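PDB 1SW6: regulatory protein SWI6 from Saccharomyces cerevisiae, which serves as the shared regulatory subunit of the SBF and MBF complexes that drive cell-cycle-dependent transcription, represented here by its ankyrin-repeat domain. Local coordinates for residues Asn274-Gln279 and Tyr305-Phe310. Residues are numbered along the deposited sequence; the frame is centred on the assembly and turned at random.
Sequences NMLNAQ and YGADPF
Tyr-305 and Leu-276 meet where two successive ankyrin repeats, the third and fourth of Swi6, lie side by side: the end of helix 268-276 and the loop beyond it receive the turn that follows helix 296-304. Tyr-305 offers its backbone rather than its ring, its carbonyl O lying 3.5 Å from Leu-276 CD2. The ring runs off to helix 218-234, packing on Leu-225 and Met-229, and its OH is hydrogen-bonded to Asp-226. Gly-306 ends helix 296-304 in a Schellman motif with positive phi (102°), and its peptide passes over the same Leu-276 methyl. Its carbonyl O accepts a bond from a water that in turn accepts from Asn-277 ND2. At Ala-307 the two branches of Leu-276 divide the work: CD2 lies 3.7 Å from Ala-307 N, while CD1 meets Ala-307 CB at 4.2 Å. With CG anti to its backbone N (chi1 -179°), Leu-276 puts CG 4.1 Å from Ala-307 CA. Beyond this, the Ala-307 methyl packs on Leu-287 of helix 286-293. Asp-308 makes the direct polar link, its backbone N donating to Asn-277 OD1 over 2.8 Å in a nearly straight bond (N-H...O 174°), with the donor tilted out of the amide's carbonyl plane. A second water lies within hydrogen-bonding reach of both Asn-277 OD1 and Asp-308 O, so the Asn-277 amide reaches the neighbouring repeat's backbone directly, through the Gly-306 water, and possibly through this one. The Asp-308 side chain crosses that of Asn-277 at about a right angle, with Asp-308 CB 3.6 Å from Asn-277 OD1. Its carboxylate serves its own loop: Asp-308 OD1 closes an Asx turn by accepting from Phe-310 N at 2.7 Å, with Phe-310 N standing almost in line with the CG-OD1 bond.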
ATOM      1  N   ASN A 274       0.145 -28.613  13.276  1.00 35.81           N
ATOM      2  CA  ASN A 274      -0.054 -28.150  11.901  1.00 36.92           C
ATOM      3  C   ASN A 274       0.512 -26.804  11.489  1.00 38.05           C
ATOM      4  O   ASN A 274       0.648 -26.533  10.300  1.00 38.41           O
ATOM      5  CB  ASN A 274      -1.547 -28.125  11.585  1.00 36.41           C
ATOM      6  CG  ASN A 274      -2.182 -29.470  11.720  1.00 38.08           C
ATOM      7  OD1 ASN A 274      -1.985 -30.353  10.883  1.00 38.72           O
ATOM      8  ND2 ASN A 274      -2.945 -29.650  12.793  1.00 39.14           N
ATOM      9  N   MET A 275       0.824 -25.946  12.447  1.00 38.40           N
ATOM     10  CA  MET A 275       1.312 -24.645  12.058  1.00 37.98           C
ATOM     11  C   MET A 275       2.679 -24.273  12.564  1.00 36.31           C
ATOM     12  O   MET A 275       3.522 -23.807  11.790  1.00 36.38           O
ATOM     13  CB  MET A 275       0.307 -23.575  12.488  1.00 40.57           C
ATOM     14  CG  MET A 275       0.606 -22.195  11.938  1.00 42.72           C
ATOM     15  SD  MET A 275      -0.405 -20.957  12.740  1.00 50.78           S
ATOM     16  CE  MET A 275      -1.970 -21.239  11.914  1.00 46.61           C
ATOM     17  N   LEU A 276       2.897 -24.475  13.861  1.00 34.80           N
ATOM     18  CA  LEU A 276       4.145 -24.097  14.490  1.00 33.94           C
ATOM     19  C   LEU A 276       5.395 -24.520  13.743  1.00 35.45           C
ATOM     20  O   LEU A 276       6.296 -23.707  13.561  1.00 35.29           O
ATOM     21  CB  LEU A 276       4.202 -24.603  15.936  1.00 33.42           C
ATOM     22  CG  LEU A 276       5.478 -24.232  16.719  1.00 35.86           C
ATOM     23  CD1 LEU A 276       5.667 -22.714  16.747  1.00 34.81           C
ATOM     24  CD2 LEU A 276       5.393 -24.770  18.149  1.00 35.12           C
ATOM     25  N   ASN A 277       5.444 -25.774  13.308  1.00 34.71           N
ATOM     26  CA  ASN A 277       6.612 -26.296  12.600  1.00 37.39           C
ATOM     27  C   ASN A 277       6.358 -26.572  11.117  1.00 38.54           C
ATOM     28  O   ASN A 277       7.074 -27.359  10.504  1.00 38.45           O
ATOM     29  CB  ASN A 277       7.104 -27.581  13.284  1.00 36.51           C
ATOM     30  CG  ASN A 277       7.400 -27.379  14.765  1.00 36.39           C
ATOM     31  OD1 ASN A 277       8.248 -26.568  15.137  1.00 35.43           O
ATOM     32  ND2 ASN A 277       6.696 -28.115  15.616  1.00 35.55           N
ATOM     33  N   ALA A 278       5.348 -25.921  10.544  1.00 38.86           N
ATOM     34  CA  ALA A 278       5.024 -26.099   9.131  1.00 39.73           C
ATOM     35  C   ALA A 278       6.125 -25.515   8.243  1.00 41.63           C
ATOM     36  O   ALA A 278       6.719 -24.483   8.566  1.00 41.37           O
ATOM     37  CB  ALA A 278       3.695 -25.417   8.816  1.00 40.57           C
ATOM     38  N   GLN A 279       6.384 -26.161   7.111  1.00 42.25           N
ATOM     39  CA  GLN A 279       7.416 -25.689   6.199  1.00 43.78           C
ATOM     40  C   GLN A 279       6.814 -25.048   4.967  1.00 44.38           C
ATOM     41  O   GLN A 279       5.837 -25.556   4.420  1.00 44.03           O
ATOM     42  CB  GLN A 279       8.311 -26.853   5.776  1.00 44.34           C
ATOM     43  CG  GLN A 279       9.234 -27.346   6.873  1.00 46.39           C
ATOM     44  CD  GLN A 279       9.904 -28.656   6.509  1.00 47.65           C
ATOM     45  OE1 GLN A 279       9.279 -29.710   6.551  1.00 49.41           O
ATOM     46  NE2 GLN A 279      11.176 -28.594   6.139  1.00 47.16           N
ATOM     47  N   TYR A 305       7.814 -21.809  22.741  1.00 31.42           N
ATOM     48  CA  TYR A 305       6.504 -22.355  22.421  1.00 32.85           C
ATOM     49  C   TYR A 305       6.701 -23.779  21.905  1.00 33.66           C
ATOM     50  O   TYR A 305       5.731 -24.494  21.629  1.00 32.92           O
ATOM     51  CB  TYR A 305       5.782 -21.488  21.385  1.00 32.62           C
ATOM     52  CG  TYR A 305       5.112 -20.230  21.948  1.00 32.19           C
ATOM     53  CD1 TYR A 305       5.259 -18.993  21.314  1.00 32.59           C
ATOM     54  CD2 TYR A 305       4.313 -20.286  23.098  1.00 31.21           C
ATOM     55  CE1 TYR A 305       4.627 -17.826  21.815  1.00 31.76           C
ATOM     56  CE2 TYR A 305       3.683 -19.140  23.602  1.00 32.30           C
ATOM     57  CZ  TYR A 305       3.845 -17.911  22.951  1.00 33.71           C
ATOM     58  OH  TYR A 305       3.236 -16.774  23.446  1.00 32.25           O
ATOM     59  N   GLY A 306       7.964 -24.186  21.783  1.00 32.86           N
ATOM     60  CA  GLY A 306       8.261 -25.528  21.325  1.00 33.48           C
ATOM     61  C   GLY A 306       8.706 -25.692  19.882  1.00 35.05           C
ATOM     62  O   GLY A 306       8.798 -26.825  19.402  1.00 33.32           O
ATOM     63  N   ALA A 307       8.988 -24.591  19.180  1.00 34.99           N
ATOM     64  CA  ALA A 307       9.431 -24.683  17.785  1.00 35.26           C
ATOM     65  C   ALA A 307      10.646 -25.609  17.676  1.00 36.00           C
ATOM     66  O   ALA A 307      11.592 -25.501  18.451  1.00 34.75           O
ATOM     67  CB  ALA A 307       9.781 -23.293  17.231  1.00 34.24           C
ATOM     68  N   ASP A 308      10.607 -26.510  16.703  1.00 36.73           N
ATOM     69  CA  ASP A 308      11.686 -27.473  16.494  1.00 38.04           C
ATOM     70  C   ASP A 308      12.873 -26.855  15.735  1.00 38.07           C
ATOM     71  O   ASP A 308      12.762 -26.553  14.557  1.00 38.52           O
ATOM     72  CB  ASP A 308      11.143 -28.662  15.709  1.00 38.57           C
ATOM     73  CG  ASP A 308      12.123 -29.808  15.650  1.00 40.54           C
ATOM     74  OD1 ASP A 308      13.321 -29.562  15.407  1.00 43.05           O
ATOM     75  OD2 ASP A 308      11.691 -30.960  15.838  1.00 43.41           O
ATOM     76  N   PRO A 309      14.027 -26.676  16.404  1.00 38.98           N
ATOM     77  CA  PRO A 309      15.199 -26.085  15.747  1.00 40.94           C
ATOM     78  C   PRO A 309      16.004 -27.023  14.848  1.00 43.37           C
ATOM     79  O   PRO A 309      17.045 -26.621  14.319  1.00 43.35           O
ATOM     80  CB  PRO A 309      16.024 -25.574  16.922  1.00 39.07           C
ATOM     81  CG  PRO A 309      15.792 -26.621  17.944  1.00 39.03           C
ATOM     82  CD  PRO A 309      14.296 -26.906  17.836  1.00 38.71           C
ATOM     83  N   PHE A 310      15.528 -28.256  14.666  1.00 44.19           N
ATOM     84  CA  PHE A 310      16.245 -29.217  13.827  1.00 46.14           C
ATOM     85  C   PHE A 310      15.637 -29.459  12.445  1.00 46.88           C
ATOM     86  O   PHE A 310      16.247 -30.119  11.598  1.00 47.67           O
ATOM     87  CB  PHE A 310      16.404 -30.551  14.567  1.00 47.59           C
ATOM     88  CG  PHE A 310      17.072 -30.416  15.906  1.00 48.23           C
ATOM     89  CD1 PHE A 310      16.324 -30.455  17.079  1.00 48.64           C
ATOM     90  CD2 PHE A 310      18.442 -30.190  15.992  1.00 48.66           C
ATOM     91  CE1 PHE A 310      16.930 -30.267  18.321  1.00 49.18           C
ATOM     92  CE2 PHE A 310      19.061 -30.000  17.228  1.00 48.29           C
ATOM     93  CZ  PHE A 310      18.305 -30.037  18.394  1.00 49.37           C
TER
HETATM   94  O   HOH W   1       6.567 -28.166  18.801  1.00 37.72           O
HETATM   95  O   HOH W   2      10.257 -25.516  13.439  1.00 44.41           O